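PDB 6Y56: nucleotidyl transferase AbiEii/AbiGii toxin family protein from Mycobacterium tuberculosis, which is a nucleotidyltransferase toxin of a toxin-antitoxin system that probably blocks growth by modifying the acceptor stems of tRNA. Local coordinates for residues I194-R200 / R259-L263; R201-L205 / A287-L291; A166-L171 / D185-F189. All coordinates share one frame. Residues are numbered along the deposited sequence.

Contact 1 of 3, residues I194-R200 / R259-L263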
ATOM      1  N   ILE A 194      -3.409   4.093  17.213  1.00 16.20           N
ATOM      2  CA  ILE A 194      -3.552   5.148  16.214  1.00 15.85           C
ATOM      3  C   ILE A 194      -3.188   6.463  16.874  1.00 15.34           C
ATOM      4  O   ILE A 194      -3.732   6.801  17.929  1.00 15.98           O
ATOM      5  CB  ILE A 194      -4.985   5.226  15.654  1.00 17.06           C
ATOM      6  CG1 ILE A 194      -5.350   3.931  14.925  1.00 17.27           C
ATOM      7  CG2 ILE A 194      -5.141   6.427  14.705  1.00 15.86           C
ATOM      8  CD1 ILE A 194      -6.744   3.959  14.304  1.00 19.29           C
ATOM      9  N   ASP A 195      -2.265   7.197  16.262  1.00 15.48           N
ATOM     10  CA  ASP A 195      -1.918   8.549  16.699  1.00 14.81           C
ATOM     11  C   ASP A 195      -2.953   9.467  16.060  1.00 13.25           C
ATOM     12  O   ASP A 195      -2.771   9.973  14.953  1.00 13.75           O
ATOM     13  CB  ASP A 195      -0.511   8.898  16.238  1.00 14.56           C
ATOM     14  CG  ASP A 195      -0.028  10.238  16.757  1.00 14.37           C
ATOM     15  OD1 ASP A 195      -0.838  11.021  17.302  1.00 17.07           O
ATOM     16  OD2 ASP A 195       1.179  10.508  16.595  1.00 17.02           O
ATOM     17  N   GLU A 196      -4.072   9.662  16.758  1.00 13.48           N
ATOM     18  CA  GLU A 196      -5.261  10.255  16.144  1.00 13.82           C
ATOM     19  C   GLU A 196      -5.050  11.655  15.594  1.00 13.24           C
ATOM     20  O   GLU A 196      -5.429  11.899  14.429  1.00 12.87           O
ATOM     21  CB  GLU A 196      -6.438  10.221  17.124  1.00 12.55           C
ATOM     22  CG  GLU A 196      -6.995   8.839  17.380  1.00 16.52           C
ATOM     23  CD  GLU A 196      -8.138   8.828  18.368  1.00 19.69           C
ATOM     24  OE1 GLU A 196      -8.540   9.902  18.858  1.00 20.56           O
ATOM     25  OE2 GLU A 196      -8.626   7.723  18.659  1.00 21.88           O
ATOM     26  N   PRO A 197      -4.496  12.617  16.340  1.00 13.84           N
ATOM     27  CA  PRO A 197      -4.334  13.959  15.759  1.00 14.46           C
ATOM     28  C   PRO A 197      -3.417  13.959  14.550  1.00 12.60           C
ATOM     29  O   PRO A 197      -3.633  14.722  13.601  1.00 13.56           O
ATOM     30  CB  PRO A 197      -3.748  14.778  16.918  1.00 14.54           C
ATOM     31  CG  PRO A 197      -4.098  14.007  18.156  1.00 16.43           C
ATOM     32  CD  PRO A 197      -4.039  12.574  17.745  1.00 14.02           C
ATOM     33  N   LEU A 198      -2.384  13.115  14.559  1.00 12.34           N
ATOM     34  CA  LEU A 198      -1.453  13.074  13.438  1.00 12.32           C
ATOM     35  C   LEU A 198      -2.083  12.435  12.205  1.00 12.55           C
ATOM     36  O   LEU A 198      -1.933  12.957  11.092  1.00 11.50           O
ATOM     37  CB  LEU A 198      -0.197  12.321  13.870  1.00 12.96           C
ATOM     38  CG  LEU A 198       0.849  12.098  12.780  1.00 14.34           C
ATOM     39  CD1 LEU A 198       1.399  13.402  12.216  1.00 15.79           C
ATOM     40  CD2 LEU A 198       1.974  11.267  13.381  1.00 14.53           C
ATOM     41  N   VAL A 199      -2.807  11.326  12.390  1.00 11.90           N
ATOM     42  CA  VAL A 199      -3.502  10.692  11.272  1.00 11.60           C
ATOM     43  C   VAL A 199      -4.526  11.648  10.671  1.00 11.62           C
ATOM     44  O   VAL A 199      -4.619  11.795   9.444  1.00 11.65           O
ATOM     45  CB  VAL A 199      -4.138   9.356  11.701  1.00 11.66           C
ATOM     46  CG1 VAL A 199      -5.085   8.851  10.609  1.00 12.16           C
ATOM     47  CG2 VAL A 199      -3.064   8.324  11.943  1.00 13.02           C
ATOM     48  N   ARG A 200      -5.278  12.354  11.516  1.00 12.12           N
ATOM     49  CA  ARG A 200      -6.291  13.270  11.007  1.00 12.25           C
ATOM     50  C   ARG A 200      -5.658  14.427  10.248  1.00 12.38           C
ATOM     51  O   ARG A 200      -6.137  14.810   9.170  1.00 11.76           O
ATOM     52  CB  ARG A 200      -7.129  13.782  12.176  1.00 11.79           C
ATOM     53  CG  ARG A 200      -8.217  14.780  11.800  1.00 13.47           C
ATOM     54  CD  ARG A 200      -9.081  15.161  13.010  1.00 16.20           C
ATOM     55  NE  ARG A 200      -8.267  15.701  14.089  1.00 18.60           N
ATOM     56  CZ  ARG A 200      -8.263  15.262  15.344  1.00 18.26           C
ATOM     57  NH1 ARG A 200      -9.059  14.282  15.744  1.00 19.04           N
ATOM     58  NH2 ARG A 200      -7.456  15.839  16.220  1.00 22.45           N
ATOM     59  N   ARG A 259     -14.351   3.342  14.620  1.00 16.01           N
ATOM     60  CA  ARG A 259     -13.024   3.677  15.124  1.00 15.26           C
ATOM     61  C   ARG A 259     -12.559   5.037  14.631  1.00 14.05           C
ATOM     62  O   ARG A 259     -11.872   5.758  15.363  1.00 15.36           O
ATOM     63  CB  ARG A 259     -12.003   2.612  14.705  1.00 16.63           C
ATOM     64  CG  ARG A 259     -10.566   2.893  15.181  1.00 18.14           C
ATOM     65  CD  ARG A 259     -10.486   2.868  16.704  1.00 18.99           C
ATOM     66  NE  ARG A 259      -9.204   3.303  17.264  1.00 20.65           N
ATOM     67  CZ  ARG A 259      -8.916   4.564  17.568  1.00 19.24           C
ATOM     68  NH1 ARG A 259      -9.798   5.526  17.329  1.00 19.84           N
ATOM     69  NH2 ARG A 259      -7.741   4.872  18.108  1.00 21.19           N
ATOM     70  N   PHE A 260     -12.924   5.401  13.400  1.00 13.58           N
ATOM     71  CA  PHE A 260     -12.424   6.623  12.788  1.00 13.83           C
ATOM     72  C   PHE A 260     -13.324   7.824  13.035  1.00 15.87           C
ATOM     73  O   PHE A 260     -13.169   8.859  12.375  1.00 14.85           O
ATOM     74  CB  PHE A 260     -12.095   6.392  11.314  1.00 13.98           C
ATOM     75  CG  PHE A 260     -10.845   5.570  11.128  1.00 12.45           C
ATOM     76  CD1 PHE A 260      -9.599   6.168  11.206  1.00 13.90           C
ATOM     77  CD2 PHE A 260     -10.916   4.198  10.949  1.00 14.03           C
ATOM     78  CE1 PHE A 260      -8.438   5.415  11.077  1.00 14.22           C
ATOM     79  CE2 PHE A 260      -9.761   3.442  10.812  1.00 15.75           C
ATOM     80  CZ  PHE A 260      -8.524   4.054  10.880  1.00 13.26           C
ATOM     81  N   ALA A 261     -14.226   7.718  14.013  1.00 15.44           N
ATOM     82  CA  ALA A 261     -15.045   8.858  14.416  1.00 14.81           C
ATOM     83  C   ALA A 261     -14.207  10.091  14.746  1.00 14.82           C
ATOM     84  O   ALA A 261     -14.667  11.220  14.538  1.00 15.74           O
ATOM     85  CB  ALA A 261     -15.907   8.466  15.621  1.00 17.37           C
ATOM     86  N   PHE A 262     -12.979   9.901  15.248  1.00 15.62           N
ATOM     87  CA  PHE A 262     -12.118  11.027  15.604  1.00 15.18           C
ATOM     88  C   PHE A 262     -11.821  11.946  14.429  1.00 14.96           C
ATOM     89  O   PHE A 262     -11.421  13.095  14.643  1.00 14.18           O
ATOM     90  CB  PHE A 262     -10.804  10.544  16.250  1.00 15.05           C
ATOM     91  CG  PHE A 262      -9.868   9.835  15.294  1.00 14.28           C
ATOM     92  CD1 PHE A 262      -8.933  10.543  14.542  1.00 13.48           C
ATOM     93  CD2 PHE A 262      -9.932   8.463  15.149  1.00 14.17           C
ATOM     94  CE1 PHE A 262      -8.087   9.883  13.667  1.00 14.97           C
ATOM     95  CE2 PHE A 262      -9.089   7.799  14.283  1.00 13.92           C
ATOM     96  CZ  PHE A 262      -8.162   8.510  13.531  1.00 13.53           C
ATOM     97  N   LEU A 263     -11.997  11.471  13.194  1.00 13.63           N
ATOM     98  CA  LEU A 263     -11.773  12.341  12.046  1.00 14.28           C
ATOM     99  C   LEU A 263     -12.742  13.509  12.019  1.00 15.24           C
ATOM    100  O   LEU A 263     -12.470  14.505  11.345  1.00 16.84           O
ATOM    101  CB  LEU A 263     -11.885  11.555  10.738  1.00 15.22           C
ATOM    102  CG  LEU A 263     -10.838  10.463  10.538  1.00 14.95           C
ATOM    103  CD1 LEU A 263     -11.209   9.672   9.304  1.00 14.31           C
ATOM    104  CD2 LEU A 263      -9.435  11.052  10.407  1.00 13.57           C
TER
HETATM  105  O   HOH W   1      -5.160   4.101  19.523  1.00 25.87           O
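The beginning of helix 196-212, with Asp195 at the N-cap position, meets the end of helix 249-259 through charged and aromatic side chains. The salt bridge is bifurcated: OE2 of Glu196 receives NH1 of Arg259 at 2.8 Å and NH2 of Arg259 at 3.0 Å. A second arginine points the other way across the joint, Arg200 NH1 donating to the backbone Phe262 O at 2.9 Å. Water 1 accepts from Ile194 N (2.9 Å) and, weakly, from Arg259 NH2 (3.0 Å). Phe262 lies between these polar links, with Glu196 over one face and Arg200 NH1 at its edge. Glu196 CG makes a CH-pi contact, 3.6 Å from the Phe262 centroid and nearly on the ring normal, while Ile194 CG2 meets Phe262 CZ at 3.9 Å and Ile194 CD1 meets Phe260 CZ at 3.9 Å. The helix start is thus tied to both helix 249-259 and the loop after it; Glu196 serves two chemistries: its carboxylate binds charge while its methylene covers an aromatic face.

Contact 2 of 3, residues R201-L205 / A287-L291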
ATOM      1  N   ARG A 201      -4.586  15.003  10.800  1.00 12.17           N
ATOM      2  CA  ARG A 201      -3.880  16.093  10.135  1.00 11.32           C
ATOM      3  C   ARG A 201      -3.321  15.640   8.796  1.00 11.99           C
ATOM      4  O   ARG A 201      -3.527  16.300   7.769  1.00 11.19           O
ATOM      5  CB  ARG A 201      -2.776  16.631  11.054  1.00 13.21           C
ATOM      6  CG  ARG A 201      -1.821  17.645  10.423  1.00 14.98           C
ATOM      7  CD  ARG A 201      -2.545  18.869   9.897  1.00 14.11           C
ATOM      8  NE  ARG A 201      -3.301  19.573  10.932  1.00 15.91           N
ATOM      9  CZ  ARG A 201      -2.892  20.681  11.546  1.00 15.60           C
ATOM     10  NH1 ARG A 201      -3.674  21.260  12.450  1.00 16.96           N
ATOM     11  NH2 ARG A 201      -1.713  21.214  11.253  1.00 17.89           N
ATOM     12  N   LEU A 202      -2.639  14.499   8.784  1.00 11.34           N
ATOM     13  CA  LEU A 202      -2.063  13.990   7.545  1.00 13.20           C
ATOM     14  C   LEU A 202      -3.144  13.671   6.522  1.00 11.59           C
ATOM     15  O   LEU A 202      -2.945  13.898   5.325  1.00 12.19           O
ATOM     16  CB  LEU A 202      -1.221  12.748   7.828  1.00 13.90           C
ATOM     17  CG  LEU A 202       0.142  12.999   8.455  1.00 16.46           C
ATOM     18  CD1 LEU A 202       0.749  11.668   8.863  1.00 18.30           C
ATOM     19  CD2 LEU A 202       1.026  13.711   7.454  1.00 20.05           C
ATOM     20  N   TRP A 203      -4.282  13.125   6.968  1.00 11.03           N
ATOM     21  CA  TRP A 203      -5.389  12.828   6.058  1.00 11.33           C
ATOM     22  C   TRP A 203      -5.834  14.083   5.318  1.00 11.39           C
ATOM     23  O   TRP A 203      -5.951  14.091   4.088  1.00 10.76           O
ATOM     24  CB  TRP A 203      -6.554  12.226   6.852  1.00 11.27           C
ATOM     25  CG  TRP A 203      -7.814  11.999   6.076  1.00 12.14           C
ATOM     26  CD1 TRP A 203      -7.963  11.256   4.944  1.00 13.25           C
ATOM     27  CD2 TRP A 203      -9.109  12.510   6.397  1.00 12.56           C
ATOM     28  NE1 TRP A 203      -9.280  11.264   4.550  1.00 14.44           N
ATOM     29  CE2 TRP A 203     -10.004  12.031   5.421  1.00 12.65           C
ATOM     30  CE3 TRP A 203      -9.597  13.327   7.416  1.00 14.58           C
ATOM     31  CZ2 TRP A 203     -11.369  12.341   5.432  1.00 14.69           C
ATOM     32  CZ3 TRP A 203     -10.940  13.632   7.432  1.00 15.53           C
ATOM     33  CH2 TRP A 203     -11.813  13.139   6.441  1.00 16.00           C
ATOM     34  N   VAL A 204      -6.058  15.170   6.053  1.00 10.50           N
ATOM     35  CA  VAL A 204      -6.490  16.410   5.415  1.00 12.26           C
ATOM     36  C   VAL A 204      -5.445  16.898   4.422  1.00 11.95           C
ATOM     37  O   VAL A 204      -5.778  17.330   3.313  1.00 11.84           O
ATOM     38  CB  VAL A 204      -6.818  17.479   6.475  1.00 12.48           C
ATOM     39  CG1 VAL A 204      -7.118  18.831   5.810  1.00 13.61           C
ATOM     40  CG2 VAL A 204      -7.984  17.023   7.318  1.00 14.48           C
ATOM     41  N   LEU A 205      -4.165  16.850   4.807  1.00 11.06           N
ATOM     42  CA  LEU A 205      -3.103  17.334   3.928  1.00 12.08           C
ATOM     43  C   LEU A 205      -2.954  16.448   2.698  1.00 12.54           C
ATOM     44  O   LEU A 205      -2.680  16.950   1.599  1.00 13.02           O
ATOM     45  CB  LEU A 205      -1.779  17.430   4.691  1.00 12.87           C
ATOM     46  CG  LEU A 205      -1.788  18.388   5.883  1.00 13.26           C
ATOM     47  CD1 LEU A 205      -0.499  18.307   6.679  1.00 14.42           C
ATOM     48  CD2 LEU A 205      -2.038  19.831   5.462  1.00 14.93           C
ATOM     49  N   ALA A 287       2.321  23.343   7.027  1.00 13.25           N
ATOM     50  CA  ALA A 287       1.817  22.276   7.888  1.00 14.68           C
ATOM     51  C   ALA A 287       2.566  20.975   7.646  1.00 14.35           C
ATOM     52  O   ALA A 287       2.840  20.224   8.592  1.00 15.30           O
ATOM     53  CB  ALA A 287       0.319  22.080   7.657  1.00 14.83           C
ATOM     54  N   LEU A 288       2.926  20.701   6.390  1.00 14.94           N
ATOM     55  CA  LEU A 288       3.768  19.541   6.118  1.00 15.68           C
ATOM     56  C   LEU A 288       5.178  19.748   6.663  1.00 18.45           C
ATOM     57  O   LEU A 288       5.783  18.814   7.205  1.00 19.59           O
ATOM     58  CB  LEU A 288       3.790  19.251   4.616  1.00 16.95           C
ATOM     59  CG  LEU A 288       2.508  18.646   4.031  1.00 16.23           C
ATOM     60  CD1 LEU A 288       2.507  18.817   2.521  1.00 17.78           C
ATOM     61  CD2 LEU A 288       2.339  17.173   4.396  1.00 16.94           C
ATOM     62  N   ALA A 289       5.704  20.971   6.558  1.00 16.70           N
ATOM     63  CA  ALA A 289       7.065  21.244   7.016  1.00 18.40           C
ATOM     64  C   ALA A 289       7.213  21.019   8.518  1.00 21.45           C
ATOM     65  O   ALA A 289       8.240  20.499   8.972  1.00 21.77           O
ATOM     66  CB  ALA A 289       7.481  22.664   6.630  1.00 21.19           C
ATOM     67  N   VAL A 290       6.201  21.394   9.308  1.00 18.29           N
ATOM     68  CA  VAL A 290       6.320  21.196  10.752  1.00 19.79           C
ATOM     69  C   VAL A 290       6.421  19.712  11.091  1.00 22.43           C
ATOM     70  O   VAL A 290       6.996  19.344  12.122  1.00 24.40           O
ATOM     71  CB  VAL A 290       5.196  21.891  11.548  1.00 24.10           C
ATOM     72  CG1 VAL A 290       4.949  23.303  11.070  1.00 26.94           C
ATOM     73  CG2 VAL A 290       3.928  21.098  11.488  1.00 25.36           C
ATOM     74  N   LEU A 291       5.878  18.839  10.236  1.00 22.05           N
ATOM     75  CA  LEU A 291       5.936  17.403  10.484  1.00 22.16           C
ATOM     76  C   LEU A 291       7.235  16.765  10.009  1.00 29.09           C
ATOM     77  O   LEU A 291       7.581  15.680  10.486  1.00 36.24           O
ATOM     78  CB  LEU A 291       4.771  16.697   9.794  1.00 21.02           C
ATOM     79  CG  LEU A 291       3.365  17.141  10.166  1.00 20.47           C
ATOM     80  CD1 LEU A 291       2.366  16.433   9.272  1.00 20.98           C
ATOM     81  CD2 LEU A 291       3.075  16.858  11.633  1.00 25.59           C
TER
HETATM   82  O   HOH W   2       0.859  20.172  10.598  1.00 18.75           O
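Leucine rotamers dominate this meeting of two helices. Leu202, Leu205, Leu288 and Leu291 all adopt the mt conformation, and the consequences differ with the direction in which each leaves its backbone. Leu205 and Leu291 have CA-to-CB bonds directed at the opposing helix; Leu202 and Leu288 leave sideways, yet the CD2 methyl of each reaches the interface. Leu291 CD1 consequently lies 3.5 Å from Leu202 CD2 and 4.3 Å from Leu205 CD1. The branched end of Leu205 also meets Leu288, Leu205 CD1 to Leu288 CD2 at 3.8 Å, and both of its methyls rest against Ala287, Leu205 CD2 being 3.9 Å and Leu205 CD1 4.0 Å from Ala287 CB.

The geometry is that of two antiparallel-leaning helices: the short segments cross at -138° with axes 11.2 Å apart, a spacing bridged mainly by leucine side chains. It lays the C-terminal helix 281-292 of this AbiEii-family toxin across helix 196-212, with Trp273 from helix 268-273 filling in beside Arg201, Leu205 and Ala287.

Arg201 is the polar exception. After a t first torsion, chi2 and chi3 are both p, so the chain curls and carries the guanidinium to the acidic residues Glu270 and Asp267, which bind NE and NH1 in salt bridges. NH2 remains turned to the partner helix: Arg201 NH2 lies 4.2 Å from Ala287 CB and donates at 2.9 Å to water 2, which in turn donates at 2.8 Å to Ala287 O.

Contact 3 of 3, residues A166-L171 / D185-F189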
ATOM      1  N   ALA A 166       0.705   5.766   6.507  1.00 12.51           N
ATOM      2  CA  ALA A 166       0.018   4.720   5.755  1.00 11.76           C
ATOM      3  C   ALA A 166      -1.483   4.763   6.011  1.00 12.64           C
ATOM      4  O   ALA A 166      -2.291   4.621   5.081  1.00 12.29           O
ATOM      5  CB  ALA A 166       0.577   3.348   6.145  1.00 14.15           C
ATOM      6  N   CYS A 167      -1.873   4.985   7.269  1.00 12.29           N
ATOM      7  CA  CYS A 167      -3.287   5.074   7.593  1.00 12.25           C
ATOM      8  C   CYS A 167      -3.915   6.300   6.932  1.00 11.70           C
ATOM      9  O   CYS A 167      -4.992   6.204   6.324  1.00 12.22           O
ATOM     10  CB  CYS A 167      -3.450   5.101   9.109  1.00 14.19           C
ATOM     11  SG  CYS A 167      -5.153   4.969   9.661  1.00 14.79           S
ATOM     12  N   ALA A 168      -3.225   7.446   6.976  1.00 11.24           N
ATOM     13  CA  ALA A 168      -3.741   8.653   6.331  1.00 12.50           C
ATOM     14  C   ALA A 168      -3.895   8.459   4.824  1.00 12.18           C
ATOM     15  O   ALA A 168      -4.880   8.918   4.234  1.00 11.44           O
ATOM     16  CB  ALA A 168      -2.833   9.846   6.640  1.00 13.09           C
ATOM     17  N   GLU A 169      -2.938   7.774   4.181  1.00 11.10           N
ATOM     18  CA  GLU A 169      -3.058   7.514   2.751  1.00 13.81           C
ATOM     19  C   GLU A 169      -4.243   6.604   2.451  1.00 12.46           C
ATOM     20  O   GLU A 169      -4.963   6.810   1.464  1.00 13.21           O
ATOM     21  CB  GLU A 169      -1.760   6.911   2.210  1.00 13.38           C
ATOM     22  CG  GLU A 169      -0.626   7.917   2.135  1.00 16.41           C
ATOM     23  CD  GLU A 169       0.431   7.569   1.107  1.00 19.93           C
ATOM     24  OE1 GLU A 169       0.443   6.428   0.597  1.00 19.06           O
ATOM     25  OE2 GLU A 169       1.264   8.447   0.823  1.00 21.37           O
ATOM     26  N   LYS A 170      -4.474   5.601   3.293  1.00 12.68           N
ATOM     27  CA  LYS A 170      -5.624   4.727   3.085  1.00 12.73           C
ATOM     28  C   LYS A 170      -6.920   5.501   3.211  1.00 12.46           C
ATOM     29  O   LYS A 170      -7.833   5.341   2.391  1.00 13.69           O
ATOM     30  CB  LYS A 170      -5.604   3.582   4.096  1.00 15.15           C
ATOM     31  CG  LYS A 170      -4.639   2.459   3.775  1.00 20.10           C
ATOM     32  CD  LYS A 170      -5.184   1.588   2.655  1.00 17.45           C
ATOM     33  CE  LYS A 170      -4.115   0.638   2.179  1.00 23.63           C
ATOM     34  NZ  LYS A 170      -4.681  -0.265   1.157  1.00 22.10           N
ATOM     35  N   LEU A 171      -7.006   6.372   4.214  1.00 13.26           N
ATOM     36  CA  LEU A 171      -8.202   7.181   4.396  1.00 13.34           C
ATOM     37  C   LEU A 171      -8.396   8.167   3.256  1.00 12.50           C
ATOM     38  O   LEU A 171      -9.536   8.506   2.904  1.00 13.46           O
ATOM     39  CB  LEU A 171      -8.091   7.935   5.719  1.00 12.08           C
ATOM     40  CG  LEU A 171      -8.166   7.093   6.988  1.00 11.53           C
ATOM     41  CD1 LEU A 171      -7.703   7.891   8.207  1.00 13.47           C
ATOM     42  CD2 LEU A 171      -9.587   6.558   7.161  1.00 14.32           C
ATOM     43  N   ASP A 185      -7.701  -3.204   5.097  1.00 13.37           N
ATOM     44  CA  ASP A 185      -6.507  -2.647   5.726  1.00 13.02           C
ATOM     45  C   ASP A 185      -6.875  -1.675   6.840  1.00 13.93           C
ATOM     46  O   ASP A 185      -6.246  -1.676   7.900  1.00 14.15           O
ATOM     47  CB  ASP A 185      -5.618  -1.977   4.676  1.00 13.56           C
ATOM     48  CG  ASP A 185      -5.037  -2.961   3.662  1.00 13.76           C
ATOM     49  OD1 ASP A 185      -5.029  -4.193   3.904  1.00 14.59           O
ATOM     50  OD2 ASP A 185      -4.593  -2.476   2.601  1.00 16.09           O
ATOM     51  N   LEU A 186      -7.906  -0.857   6.619  1.00 13.45           N
ATOM     52  CA  LEU A 186      -8.352   0.063   7.660  1.00 14.39           C
ATOM     53  C   LEU A 186      -8.883  -0.690   8.865  1.00 14.82           C
ATOM     54  O   LEU A 186      -8.733  -0.223  10.001  1.00 14.77           O
ATOM     55  CB  LEU A 186      -9.422   1.005   7.109  1.00 13.76           C
ATOM     56  CG  LEU A 186      -8.868   2.105   6.201  1.00 13.79           C
ATOM     57  CD1 LEU A 186     -10.019   2.785   5.495  1.00 16.77           C
ATOM     58  CD2 LEU A 186      -8.059   3.100   7.003  1.00 13.59           C
ATOM     59  N   ASN A 187      -9.509  -1.852   8.636  1.00 14.24           N
ATOM     60  CA  ASN A 187      -9.953  -2.680   9.751  1.00 16.79           C
ATOM     61  C   ASN A 187      -8.778  -3.135  10.608  1.00 15.74           C
ATOM     62  O   ASN A 187      -8.915  -3.240  11.833  1.00 16.54           O
ATOM     63  CB  ASN A 187     -10.764  -3.867   9.229  1.00 15.54           C
ATOM     64  CG  ASN A 187     -11.336  -4.718  10.343  1.00 23.00           C
ATOM     65  OD1 ASN A 187     -12.260  -4.300  11.034  1.00 23.49           O
ATOM     66  ND2 ASN A 187     -10.793  -5.915  10.517  1.00 22.72           N
ATOM     67  N   HIS A 188      -7.616  -3.402   9.993  1.00 15.04           N
ATOM     68  CA  HIS A 188      -6.420  -3.699  10.776  1.00 15.27           C
ATOM     69  C   HIS A 188      -5.911  -2.466  11.503  1.00 17.23           C
ATOM     70  O   HIS A 188      -5.553  -2.552  12.679  1.00 17.68           O
ATOM     71  CB  HIS A 188      -5.328  -4.289   9.889  1.00 17.61           C
ATOM     72  CG  HIS A 188      -5.404  -5.772   9.760  1.00 17.80           C
ATOM     73  ND1 HIS A 188      -5.034  -6.629  10.774  1.00 20.06           N
ATOM     74  CD2 HIS A 188      -5.817  -6.552   8.735  1.00 20.06           C
ATOM     75  CE1 HIS A 188      -5.217  -7.877  10.376  1.00 20.11           C
ATOM     76  NE2 HIS A 188      -5.689  -7.857   9.142  1.00 21.38           N
ATOM     77  N   PHE A 189      -5.857  -1.310  10.828  1.00 14.06           N
ATOM     78  CA  PHE A 189      -5.405  -0.108  11.526  1.00 16.39           C
ATOM     79  C   PHE A 189      -6.290   0.163  12.732  1.00 18.66           C
ATOM     80  O   PHE A 189      -5.807   0.598  13.784  1.00 17.94           O
ATOM     81  CB  PHE A 189      -5.398   1.111  10.598  1.00 16.01           C
ATOM     82  CG  PHE A 189      -4.253   1.151   9.630  1.00 15.94           C
ATOM     83  CD1 PHE A 189      -2.947   1.278  10.060  1.00 19.11           C
ATOM     84  CD2 PHE A 189      -4.495   1.065   8.275  1.00 15.96           C
ATOM     85  CE1 PHE A 189      -1.902   1.308   9.148  1.00 22.63           C
ATOM     86  CE2 PHE A 189      -3.460   1.107   7.359  1.00 18.58           C
ATOM     87  CZ  PHE A 189      -2.162   1.223   7.794  1.00 17.51           C
TER
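A lysine-aspartate pair holds this contact together: Lys170 NZ donates to Asp185 OD2 at only 2.6 Å, in a salt bridge. Each partner has further charges to satisfy, Asp182 for the lysine and Arg64 for the aspartate, so the pair is part of a buried ionic network. The setting is a helical hairpin of the nucleotidyltransferase-like AbiEii fold, helices 163-174 and 180-189, whose short segments run at 139° with axes 10.4 Å apart. Arg64 extends the network beyond the hairpin, whereas Asp182 belongs to helix 180-189 itself.

To reach the carboxylate, Lys170 bends at chi1 and chi2, both m, and then extends; the bend lays its aliphatic part along the partner helix, with Lys170 CB 3.8 Å from Leu186 CD2 and Lys170 CG 4.0 Å from Phe189 CE2. Leu186 CD2 reaches Leu171 CD2 too, at 3.8 Å. At the far end of the interface Phe189 CZ touches Ala166 CB at 3.8 Å, and Cys167 lies over one face of the ring: its CB makes a CH-pi contact 3.9 Å from the Phe189 centroid, and its SG an oblique sulfur-aromatic one at 4.4 Å.

In the fold
The three contacts illustrate how a helical layer passes from a buried ionic centre to the periphery. Contact 3 lies about 9 Å from the centre of the chain, whereas contacts 1 and 2 each lie about 19 Å from it and 13 Å apart, centre to centre. Helix 196-212 is shared by contacts 1 and 2 and also packs on helix 163-174 of contact 3: Val199 CG1 approaches Leu171 CD1 at 3.7 Å, and Leu202 CB approaches Ala168 CB at 3.5 Å. Phe260 CE1, 3.6 Å from Cys167 SG, joins contact 1 to contact 3. Both outer contacts therefore touch contact 3 directly, with centres about 10 Å (contact 1) and 16 Å (contact 2) away.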